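Monoglyceride lipase (Saccharomyces cerevisiae, PDB 4ZWN) hydrolyses monoacylglycerols to free fatty acids and glycerol, preferring monounsaturated substrates, and takes part in the breakdown of fatty acid ethyl esters. Local coordinates at residues Ala23-Tyr27 with Ala215-Phe219; Gly62-Leu66 with Asn127-Cys131; His68-Thr74 with Thr93-Ala99; Leu84-Tyr89 with Met320-Asp325. The protein carries 2 engineered substitutions. All blocks are in the same frame, centred on the assembly; numbering follows the deposited sequence.

Contact 1 (Ala23-Tyr27 with Ala215-Phe219); sequences APYPY and AYRAF
The N-terminal arm of the chain meets helix 214-222 here, Tyr25 and Pro26 resting on Phe219 and Tyr216 without a hydrogen bond between the two segments. Tyr25 turns an edge of its ring to the face of Phe219, a T-shaped pair with ring centroids 5.0 Å apart and planes inclined at 61°. The leading atom is Tyr25 CD1, which comes to 3.6 Å from Phe219 CZ, over the rim of the face and not its centre. With CG roughly anti to the backbone N (chi1 156°), the Phe219 ring is carried to Tyr25; the same residue meets the Pro26 ring through CB, 3.7 Å from Pro26 CD. The proline is thereby shared by two aromatics: its CG lies over the Tyr216 ring, 3.8 Å from the centroid and 20° off the normal, a CH-pi contact.

Helix 214-222 belongs to the chain inserted between sheet strands 165-169 and 264-269, where alpha/beta hydrolases of this family carry their cap, so the arm ties the N-terminus to that region. Were Phe219 an alanine, Tyr25 would probably lose the face its edge rests on, and a gap would be likely to open beside Pro26 CD. Toward the start of the arm, Ala23 CB packs 3.9 Å from Ala218 CB. At the other end, Tyr216 OH reaches to 3.3 Å from Tyr27 CB, while the Tyr27 hydroxyl is hydrogen-bonded to Asp82 on helix 78-86. Lys75 adds a cation-pi contact to the Tyr25 ring.

Contact 2 (Gly62-Leu66 with Asn127-Cys131); sequences GRVLL and NLSEC
Arg63 of strand 62-67 reaches across to Asn127 and Glu130 of helix 113-134 and binds both through a single nitrogen. Its chain runs extended from the backbone and then bends about the CG-CD bond (chi3 -60°), which carries NH1 between the two acceptors. NH1 donates to Asn127 OD1 at 2.9 Å with an N-H...O angle of 162°, and to Glu130 OE1, also at 2.9 Å, along a nearly straight 172° path that is part of a salt bridge. Both oxygens lie close to the guanidinium plane, so the pair fixes the rotation of the group. The acceptors are turned differently: the amide of Asn127 stands almost perpendicular to the guanidinium, and Glu130 OE1 is approached from above its carboxylate plane.

The other polar atoms have mates too. Arg63 NE forms a salt bridge with Glu90 OE1, and Arg63 NH2 is also hydrogen-bonded, outside the two segments. Asn127 ND2 donates to Phe123 O one turn back in its helix, and Glu130 OE2 pairs with Lys126 NZ. Two acidic side chains thus flank the one arginine, which probably favours its charged state. Cys131 covers one guanidinium face, its SG 3.6 Å from Arg63 NE. Leu65 CG lies 4.3 Å from Asn127 ND2, a loose van der Waals approach.

Segments 62-66 and 127-131 run nearly antiparallel, their axes 10.2 Å apart at closest approach. Strands 89-94 and 138-143 pair with strand 62-67 on its two edges; helix 113-134 covers one face of the sheet here, while Leu66 packs against helix 78-86.

Contact 3 (His68-Thr74 with Thr93-Ala99); sequences HGFGEYT and TFDQRGA
With its CG held between the backbone N and the carbonyl carbon (chi1 69°), His68 turns its ring under the Gln96 side chain and sets NE2 before the Gln96 backbone. This is the His-Gly loop that follows strand 62-67 of the alpha/beta hydrolase fold; as in relatives, it probably helps to shape the oxyanion hole, and Phe70 in it touches Met145, the residue after Ser144, the probable nucleophile of the GXSXG motif.

The imidazole is fixed at both nitrogens. Gln96 N donates to NE2 at 3.0 Å, practically straight at 179° and near the ring plane, while ND1 gives its hydrogen to Gly69 O at 2.8 Å (167°). This pattern is consistent with a neutral ring protonated at ND1. Both faces are occupied as well: Gln96 NE2 stands 3.4 Å above the ring centre, and Glu72 O lies over the opposite face toward the rim.

Gly69 O also takes the amide of Glu72, closing a type II turn, and the two donors come from opposite faces of its carbonyl plane. Gly71, inside that turn, has backbone angles that call for glycine. Glu72 OE1 accepts from Gly69 N, which braces the loop from within.

Farther along, Asp95 faces Tyr73 and Thr74, the latter in a 3-10 conformation. Its OD1 receives a weak bond from Thr74 N at 3.1 Å, and OD2 accepts from Val101 N. One water bridges His68 N and Phe94 O; another lies 2.6 Å from Thr74 OG1 and donates to Asp95 OD2 at 3.0 Å.

Contact 4 (Leu84-Tyr89 with Met320-Asp325); sequences LSLNGY and MKQWLD
Beyond Leu84, whose carbonyl oxygen accepts both Asn87 N and Tyr89 N, the chain leaves helix 78-86 and turns through Gly88 at positive phi, bringing Tyr89 against Leu324 and Asp325 of helix 310-326. The Leu324 and Tyr89 side chains overlap antiparallel. Leu324 CD1 sits squarely over the tyrosine ring, 4.0 Å from the centroid and 2° off the normal, a CH-pi contact, and its CB comes to 3.5 Å from Tyr89 CZ. The same CD1 meets Leu84 CD2 at 3.9 Å, and Leu84 CD1 approaches Met320 CE at 4.2 Å, which continues the apolar seam toward the sheet.

At the ring's edge, Tyr89 OH donates to Asp325 OD1, which lies in the ring plane with the carboxylate tilted only 22° from it. The modelled separation of 2.5 Å is very short and its exact value is doubtful. Lys321, one helical turn earlier, bends at chi2 (-103°) and brings NZ to 3.1 Å from Asp325 OD2 in a salt bridge. Its CE passes 3.3 Å from Asn87 OD1, while Asn87 ND2 is hydrogen-bonded to His83 O.

A phenylalanine in place of Tyr89 would keep the ring under Leu324 but would probably leave Asp325 OD1 without its hydroxyl donor. That hydroxyl also has hydrogen bonds with Arg61 NE and Thr328 OG1. With Lys321 on one carboxylate oxygen and the phenol on the other, Asp325 is likely to remain ionised.

Contacts 2 and 3 share the central sheet, in which strands 62-67 and 89-94 are neighbours; they touch where Leu66 O meets Thr93 OG1, centres 18 Å apart. Contact 4 lies 14 Å from contact 2, centre to centre, and Val64 packs on Leu84, Met320 and Leu324, so helix 113-134 and the pair of helices 78-86 and 310-326 cover different faces of one strand. The segments follow in the order 23-27, 62-66, 68-74, 84-89, 93-99, 127-131, 215-219, 320-325: contact 3 falls within contact 2 and contact 2 within contact 1, while contact 4 crosses all three. Contact 1, centred 30 Å from contact 2, joins the N-terminus to the inserted region; contact 3 lies closest to the catalytic centre.

Contact 1 (Ala23-Tyr27 with Ala215-Phe219)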
# COMPACT_ATOMS: atom_id res chain seq x y z
N ALA A 23 -0.12 -20.09 -14.05
CA ALA A 23 -1.24 -20.23 -13.13
C ALA A 23 -2.17 -19.02 -13.24
O ALA A 23 -1.70 -17.88 -13.30
CB ALA A 23 -0.74 -20.40 -11.71
N PRO A 24 -3.49 -19.27 -13.25
CA PRO A 24 -4.47 -18.20 -13.45
C PRO A 24 -4.72 -17.35 -12.21
O PRO A 24 -4.49 -17.81 -11.09
CB PRO A 24 -5.73 -18.97 -13.83
CG PRO A 24 -5.60 -20.25 -13.08
CD PRO A 24 -4.13 -20.58 -13.09
N TYR A 25 -5.17 -16.12 -12.42
CA TYR A 25 -5.57 -15.25 -11.32
C TYR A 25 -6.82 -15.83 -10.65
O TYR A 25 -7.89 -15.88 -11.25
CB TYR A 25 -5.83 -13.83 -11.83
CG TYR A 25 -6.12 -12.81 -10.75
CD1 TYR A 25 -5.22 -12.59 -9.72
CD2 TYR A 25 -7.28 -12.05 -10.79
CE1 TYR A 25 -5.48 -11.65 -8.74
CE2 TYR A 25 -7.54 -11.10 -9.81
CZ TYR A 25 -6.64 -10.91 -8.79
OH TYR A 25 -6.91 -9.97 -7.82
N PRO A 26 -6.68 -16.27 -9.39
CA PRO A 26 -7.72 -17.01 -8.67
C PRO A 26 -9.02 -16.23 -8.49
O PRO A 26 -10.08 -16.84 -8.36
CB PRO A 26 -7.07 -17.28 -7.30
CG PRO A 26 -5.61 -17.19 -7.55
CD PRO A 26 -5.46 -16.11 -8.58
N TYR A 27 -8.94 -14.91 -8.49
CA TYR A 27 -10.12 -14.09 -8.23
C TYR A 27 -10.85 -13.70 -9.51
O TYR A 27 -10.23 -13.33 -10.51
CB TYR A 27 -9.74 -12.83 -7.44
CG TYR A 27 -10.91 -11.90 -7.21
CD1 TYR A 27 -11.90 -12.21 -6.29
CD2 TYR A 27 -11.01 -10.70 -7.90
CE1 TYR A 27 -12.97 -11.36 -6.08
CE2 TYR A 27 -12.07 -9.84 -7.69
CZ TYR A 27 -13.05 -10.18 -6.78
OH TYR A 27 -14.11 -9.32 -6.57
N ALA A 215 -3.64 -21.12 -3.88
CA ALA A 215 -4.18 -20.70 -5.17
C ALA A 215 -3.52 -19.41 -5.63
O ALA A 215 -3.04 -19.31 -6.76
CB ALA A 215 -5.69 -20.54 -5.09
N TYR A 216 -3.48 -18.41 -4.74
CA TYR A 216 -2.83 -17.14 -5.05
C TYR A 216 -1.31 -17.29 -5.06
O TYR A 216 -0.61 -16.54 -5.75
CB TYR A 216 -3.23 -16.06 -4.04
CG TYR A 216 -4.63 -15.54 -4.22
CD1 TYR A 216 -4.91 -14.56 -5.17
CD2 TYR A 216 -5.67 -16.00 -3.43
CE1 TYR A 216 -6.19 -14.07 -5.34
CE2 TYR A 216 -6.96 -15.52 -3.59
CZ TYR A 216 -7.21 -14.56 -4.54
OH TYR A 216 -8.49 -14.07 -4.70
N ARG A 217 -0.80 -18.24 -4.29
CA ARG A 217 0.62 -18.55 -4.30
C ARG A 217 1.07 -18.99 -5.69
O ARG A 217 2.08 -18.50 -6.21
CB ARG A 217 0.94 -19.65 -3.29
CG ARG A 217 1.61 -19.16 -2.02
CD ARG A 217 2.00 -20.34 -1.14
NE ARG A 217 1.29 -20.32 0.14
CZ ARG A 217 1.33 -21.31 1.02
NH1 ARG A 217 2.04 -22.40 0.77
NH2 ARG A 217 0.66 -21.21 2.16
N ALA A 218 0.31 -19.90 -6.29
CA ALA A 218 0.64 -20.42 -7.61
C ALA A 218 0.60 -19.32 -8.67
O ALA A 218 1.47 -19.26 -9.54
CB ALA A 218 -0.32 -21.54 -7.99
N PHE A 219 -0.40 -18.46 -8.58
CA PHE A 219 -0.52 -17.32 -9.49
C PHE A 219 0.67 -16.38 -9.38
O PHE A 219 1.26 -15.99 -10.39
CB PHE A 219 -1.81 -16.56 -9.22
CG PHE A 219 -1.77 -15.12 -9.67
CD1 PHE A 219 -1.90 -14.80 -11.01
CD2 PHE A 219 -1.60 -14.10 -8.75
CE1 PHE A 219 -1.86 -13.48 -11.43
CE2 PHE A 219 -1.56 -12.78 -9.16
CZ PHE A 219 -1.69 -12.47 -10.50

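Contact 2 (Gly62-Leu66 with Asn127-Cys131)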
# COMPACT_ATOMS: atom_id res chain seq x y z
N GLY A 62 -17.16 7.88 -1.40
CA GLY A 62 -15.79 8.37 -1.33
C GLY A 62 -14.85 7.68 -2.29
O GLY A 62 -15.20 6.67 -2.92
N ARG A 63 -13.64 8.22 -2.42
CA ARG A 63 -12.62 7.61 -3.26
C ARG A 63 -11.41 7.18 -2.42
O ARG A 63 -11.00 7.91 -1.51
CB ARG A 63 -12.17 8.56 -4.37
CG ARG A 63 -11.17 7.96 -5.34
CD ARG A 63 -10.73 8.96 -6.40
NE ARG A 63 -11.86 9.43 -7.20
CZ ARG A 63 -11.74 10.14 -8.32
NH1 ARG A 63 -10.53 10.45 -8.77
NH2 ARG A 63 -12.82 10.53 -8.98
N VAL A 64 -10.86 6.01 -2.71
CA VAL A 64 -9.68 5.54 -2.00
C VAL A 64 -8.45 5.47 -2.91
O VAL A 64 -8.47 4.81 -3.95
CB VAL A 64 -9.90 4.14 -1.38
CG1 VAL A 64 -8.79 3.82 -0.40
CG2 VAL A 64 -11.25 4.08 -0.67
N LEU A 65 -7.39 6.16 -2.51
CA LEU A 65 -6.11 6.13 -3.22
C LEU A 65 -5.28 4.94 -2.72
O LEU A 65 -4.94 4.87 -1.54
CB LEU A 65 -5.35 7.44 -3.01
CG LEU A 65 -4.41 7.97 -4.10
CD1 LEU A 65 -3.71 9.22 -3.62
CD2 LEU A 65 -3.40 6.93 -4.55
N LEU A 66 -4.94 4.03 -3.62
CA LEU A 66 -4.20 2.83 -3.22
C LEU A 66 -2.71 2.94 -3.54
O LEU A 66 -2.32 3.13 -4.69
CB LEU A 66 -4.79 1.60 -3.90
CG LEU A 66 -6.31 1.40 -3.78
CD1 LEU A 66 -6.71 0.03 -4.29
CD2 LEU A 66 -6.77 1.58 -2.35
N ASN A 127 -6.38 13.52 -7.83
CA ASN A 127 -7.61 12.96 -7.28
C ASN A 127 -8.36 13.98 -6.44
O ASN A 127 -9.59 14.00 -6.43
CB ASN A 127 -7.30 11.72 -6.44
CG ASN A 127 -6.96 10.51 -7.29
OD1 ASN A 127 -7.86 9.83 -7.79
ND2 ASN A 127 -5.67 10.25 -7.46
N LEU A 128 -7.61 14.83 -5.74
CA LEU A 128 -8.18 15.90 -4.94
C LEU A 128 -8.98 16.84 -5.83
O LEU A 128 -10.05 17.33 -5.45
CB LEU A 128 -7.08 16.65 -4.20
CG LEU A 128 -7.26 16.99 -2.72
CD1 LEU A 128 -7.91 15.83 -1.98
CD2 LEU A 128 -5.91 17.32 -2.10
N SER A 129 -8.46 17.08 -7.02
CA SER A 129 -9.11 17.96 -7.99
C SER A 129 -10.39 17.32 -8.52
O SER A 129 -11.41 17.99 -8.68
CB SER A 129 -8.17 18.28 -9.14
OG SER A 129 -8.79 19.11 -10.10
N GLU A 130 -10.33 16.02 -8.78
CA GLU A 130 -11.47 15.29 -9.32
C GLU A 130 -12.55 15.05 -8.27
O GLU A 130 -13.73 14.97 -8.59
CB GLU A 130 -11.02 13.97 -9.92
CG GLU A 130 -10.10 14.12 -11.11
CD GLU A 130 -9.73 12.80 -11.75
OE1 GLU A 130 -10.31 11.77 -11.34
OE2 GLU A 130 -8.87 12.79 -12.65
N CYS A 131 -12.13 14.91 -7.01
CA CYS A 131 -13.06 14.70 -5.91
C CYS A 131 -13.66 16.02 -5.44
O CYS A 131 -14.71 16.04 -4.81
CB CYS A 131 -12.37 13.99 -4.75
SG CYS A 131 -11.98 12.26 -5.06

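Contact 3 (His68-Thr74 with Thr93-Ala99)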
# COMPACT_ATOMS: atom_id res chain seq x y z
N HIS A 68 0.46 0.77 -3.65
CA HIS A 68 0.87 -0.63 -3.65
C HIS A 68 2.20 -0.84 -2.95
O HIS A 68 2.93 0.12 -2.68
CB HIS A 68 0.93 -1.18 -5.09
CG HIS A 68 2.05 -0.61 -5.91
ND1 HIS A 68 3.36 -1.01 -5.78
CD2 HIS A 68 2.04 0.32 -6.90
CE1 HIS A 68 4.11 -0.35 -6.64
NE2 HIS A 68 3.33 0.47 -7.33
N GLY A 69 2.51 -2.10 -2.66
CA GLY A 69 3.76 -2.44 -2.01
C GLY A 69 4.85 -2.82 -3.00
O GLY A 69 4.60 -2.92 -4.21
N PHE A 70 6.05 -3.04 -2.48
CA PHE A 70 7.18 -3.45 -3.30
C PHE A 70 6.85 -4.75 -4.04
O PHE A 70 6.38 -5.71 -3.44
CB PHE A 70 8.43 -3.63 -2.44
CG PHE A 70 9.66 -4.01 -3.22
CD1 PHE A 70 10.18 -3.16 -4.18
CD2 PHE A 70 10.31 -5.21 -2.97
CE1 PHE A 70 11.32 -3.51 -4.89
CE2 PHE A 70 11.44 -5.56 -3.68
CZ PHE A 70 11.95 -4.71 -4.64
N GLY A 71 7.07 -4.75 -5.35
CA GLY A 71 6.81 -5.92 -6.17
C GLY A 71 5.39 -6.04 -6.68
O GLY A 71 5.08 -6.92 -7.48
N GLU A 72 4.51 -5.15 -6.21
CA GLU A 72 3.11 -5.18 -6.60
C GLU A 72 2.83 -4.24 -7.77
O GLU A 72 3.70 -3.50 -8.21
CB GLU A 72 2.22 -4.81 -5.41
CG GLU A 72 2.20 -5.85 -4.29
CD GLU A 72 1.19 -5.52 -3.22
OE1 GLU A 72 0.75 -4.35 -3.17
OE2 GLU A 72 0.84 -6.42 -2.42
N TYR A 73 1.59 -4.30 -8.27
CA TYR A 73 1.14 -3.44 -9.37
C TYR A 73 -0.39 -3.48 -9.42
O TYR A 73 -1.02 -4.05 -8.53
CB TYR A 73 1.77 -3.87 -10.71
CG TYR A 73 1.40 -5.27 -11.15
CD1 TYR A 73 1.89 -6.39 -10.49
CD2 TYR A 73 0.57 -5.48 -12.25
CE1 TYR A 73 1.56 -7.66 -10.89
CE2 TYR A 73 0.23 -6.75 -12.66
CZ TYR A 73 0.73 -7.84 -11.97
OH TYR A 73 0.40 -9.12 -12.37
N THR A 74 -0.97 -2.88 -10.46
CA THR A 74 -2.43 -2.70 -10.54
C THR A 74 -3.25 -3.97 -10.30
O THR A 74 -4.19 -3.96 -9.51
CB THR A 74 -2.84 -2.12 -11.91
OG1 THR A 74 -2.38 -2.99 -12.95
CG2 THR A 74 -2.24 -0.74 -12.10
N THR A 93 -5.37 3.91 -8.29
CA THR A 93 -4.04 3.38 -8.02
C THR A 93 -3.15 3.63 -9.22
O THR A 93 -3.62 3.84 -10.34
CB THR A 93 -4.08 1.87 -7.70
OG1 THR A 93 -2.80 1.46 -7.21
CG2 THR A 93 -4.45 1.06 -8.93
N PHE A 94 -1.84 3.62 -8.98
CA PHE A 94 -0.88 3.81 -10.05
C PHE A 94 0.37 2.98 -9.76
O PHE A 94 0.76 2.83 -8.60
CB PHE A 94 -0.52 5.29 -10.21
CG PHE A 94 0.19 5.88 -9.02
CD1 PHE A 94 -0.52 6.32 -7.92
CD2 PHE A 94 1.58 6.00 -9.01
CE1 PHE A 94 0.14 6.86 -6.82
CE2 PHE A 94 2.24 6.54 -7.93
CZ PHE A 94 1.52 6.97 -6.83
N ASP A 95 0.97 2.43 -10.81
CA ASP A 95 2.26 1.77 -10.65
C ASP A 95 3.30 2.84 -10.36
O ASP A 95 3.53 3.73 -11.18
CB ASP A 95 2.62 0.97 -11.91
CG ASP A 95 1.72 -0.24 -12.12
OD1 ASP A 95 0.94 -0.58 -11.20
OD2 ASP A 95 1.81 -0.87 -13.19
N GLN A 96 3.91 2.77 -9.18
CA GLN A 96 4.86 3.79 -8.75
C GLN A 96 6.17 3.70 -9.53
O GLN A 96 6.45 2.68 -10.17
CB GLN A 96 5.15 3.66 -7.25
CG GLN A 96 3.92 3.72 -6.37
CD GLN A 96 4.25 3.46 -4.91
OE1 GLN A 96 4.97 4.24 -4.28
NE2 GLN A 96 3.73 2.37 -4.37
N ARG A 97 6.95 4.77 -9.48
CA ARG A 97 8.26 4.80 -10.11
C ARG A 97 9.13 3.67 -9.57
O ARG A 97 9.34 3.56 -8.36
CB ARG A 97 8.94 6.15 -9.88
CG ARG A 97 10.22 6.36 -10.68
CD ARG A 97 10.86 7.69 -10.33
NE ARG A 97 9.93 8.81 -10.49
CZ ARG A 97 9.90 9.62 -11.55
NH1 ARG A 97 10.76 9.45 -12.54
NH2 ARG A 97 9.01 10.60 -11.61
N GLY A 98 9.63 2.83 -10.47
CA GLY A 98 10.45 1.70 -10.09
C GLY A 98 9.68 0.39 -10.12
O GLY A 98 10.26 -0.68 -9.91
N ALA A 99 8.38 0.48 -10.38
CA ALA A 99 7.52 -0.69 -10.32
C ALA A 99 6.53 -0.76 -11.47
O ALA A 99 6.29 0.23 -12.16
CB ALA A 99 6.77 -0.71 -8.99
O HOH W 1 0.14 2.87 -5.77
O HOH W 2 -1.92 -1.38 -6.89
O HOH W 3 -0.16 -2.79 -14.35

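Contact 4 (Leu84-Tyr89 with Met320-Asp325)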
# COMPACT_ATOMS: atom_id res chain seq x y z
N LEU A 84 -14.60 -2.65 -3.47
CA LEU A 84 -14.88 -1.26 -3.16
C LEU A 84 -15.89 -0.68 -4.14
O LEU A 84 -16.78 0.09 -3.77
CB LEU A 84 -13.60 -0.42 -3.17
CG LEU A 84 -12.67 -0.57 -1.96
CD1 LEU A 84 -11.38 0.20 -2.19
CD2 LEU A 84 -13.35 -0.10 -0.69
N SER A 85 -15.75 -1.05 -5.41
CA SER A 85 -16.65 -0.58 -6.46
C SER A 85 -18.08 -1.04 -6.21
O SER A 85 -19.03 -0.30 -6.44
CB SER A 85 -16.17 -1.07 -7.83
OG SER A 85 -17.02 -0.62 -8.87
N LEU A 86 -18.21 -2.28 -5.72
CA LEU A 86 -19.52 -2.85 -5.41
C LEU A 86 -20.18 -2.19 -4.20
O LEU A 86 -21.40 -2.24 -4.05
CB LEU A 86 -19.40 -4.35 -5.16
CG LEU A 86 -19.10 -5.23 -6.38
CD1 LEU A 86 -18.80 -6.65 -5.95
CD2 LEU A 86 -20.26 -5.20 -7.35
N ASN A 87 -19.37 -1.57 -3.35
CA ASN A 87 -19.88 -1.00 -2.10
C ASN A 87 -19.83 0.52 -2.06
O ASN A 87 -19.80 1.11 -0.98
CB ASN A 87 -19.11 -1.58 -0.92
CG ASN A 87 -19.39 -3.05 -0.71
OD1 ASN A 87 -20.31 -3.43 0.01
ND2 ASN A 87 -18.60 -3.90 -1.36
N GLY A 88 -19.83 1.14 -3.23
CA GLY A 88 -19.99 2.58 -3.34
C GLY A 88 -18.73 3.40 -3.12
O GLY A 88 -18.82 4.54 -2.67
N TYR A 89 -17.57 2.83 -3.44
CA TYR A 89 -16.31 3.55 -3.29
C TYR A 89 -15.45 3.50 -4.55
O TYR A 89 -15.17 2.43 -5.09
CB TYR A 89 -15.52 3.00 -2.10
CG TYR A 89 -16.16 3.30 -0.77
CD1 TYR A 89 -15.97 4.53 -0.15
CD2 TYR A 89 -16.97 2.36 -0.14
CE1 TYR A 89 -16.56 4.82 1.06
CE2 TYR A 89 -17.56 2.64 1.08
CZ TYR A 89 -17.36 3.87 1.67
OH TYR A 89 -17.95 4.15 2.88
N MET A 320 -12.77 -2.73 6.79
CA MET A 320 -12.40 -1.52 6.07
C MET A 320 -13.63 -0.82 5.51
O MET A 320 -13.76 0.41 5.60
CB MET A 320 -11.41 -1.84 4.95
CG MET A 320 -11.12 -0.66 4.04
SD MET A 320 -9.82 -1.02 2.84
CE MET A 320 -9.91 0.44 1.79
N LYS A 321 -14.54 -1.61 4.94
CA LYS A 321 -15.78 -1.08 4.39
C LYS A 321 -16.61 -0.39 5.47
O LYS A 321 -17.08 0.74 5.27
CB LYS A 321 -16.58 -2.22 3.73
CG LYS A 321 -17.77 -1.77 2.89
CD LYS A 321 -19.08 -1.98 3.64
CE LYS A 321 -20.28 -1.59 2.80
NZ LYS A 321 -21.53 -1.71 3.59
N GLN A 322 -16.78 -1.04 6.61
CA GLN A 322 -17.54 -0.47 7.72
C GLN A 322 -16.86 0.77 8.26
O GLN A 322 -17.52 1.74 8.66
CB GLN A 322 -17.73 -1.50 8.84
CG GLN A 322 -18.68 -2.63 8.48
CD GLN A 322 -18.71 -3.71 9.54
OE1 GLN A 322 -17.99 -3.65 10.53
NE2 GLN A 322 -19.56 -4.71 9.33
N TRP A 323 -15.53 0.74 8.27
CA TRP A 323 -14.74 1.87 8.75
C TRP A 323 -14.93 3.08 7.84
O TRP A 323 -15.06 4.21 8.31
CB TRP A 323 -13.26 1.49 8.83
CG TRP A 323 -12.41 2.54 9.48
CD1 TRP A 323 -12.20 2.71 10.81
CD2 TRP A 323 -11.65 3.55 8.81
NE1 TRP A 323 -11.35 3.78 11.02
CE2 TRP A 323 -11.00 4.30 9.80
CE3 TRP A 323 -11.45 3.88 7.47
CZ2 TRP A 323 -10.17 5.38 9.50
CZ3 TRP A 323 -10.62 4.95 7.17
CH2 TRP A 323 -9.99 5.68 8.18
N LEU A 324 -14.94 2.83 6.53
CA LEU A 324 -15.16 3.88 5.54
C LEU A 324 -16.56 4.48 5.66
O LEU A 324 -16.72 5.70 5.61
CB LEU A 324 -14.95 3.34 4.12
CG LEU A 324 -13.52 3.00 3.70
CD1 LEU A 324 -13.53 2.29 2.36
CD2 LEU A 324 -12.68 4.26 3.65
N ASP A 325 -17.56 3.61 5.79
CA ASP A 325 -18.94 4.05 5.95
C ASP A 325 -19.07 4.96 7.15
O ASP A 325 -19.73 6.00 7.09
CB ASP A 325 -19.88 2.85 6.09
CG ASP A 325 -20.02 2.06 4.80
OD1 ASP A 325 -19.69 2.60 3.73
OD2 ASP A 325 -20.48 0.90 4.87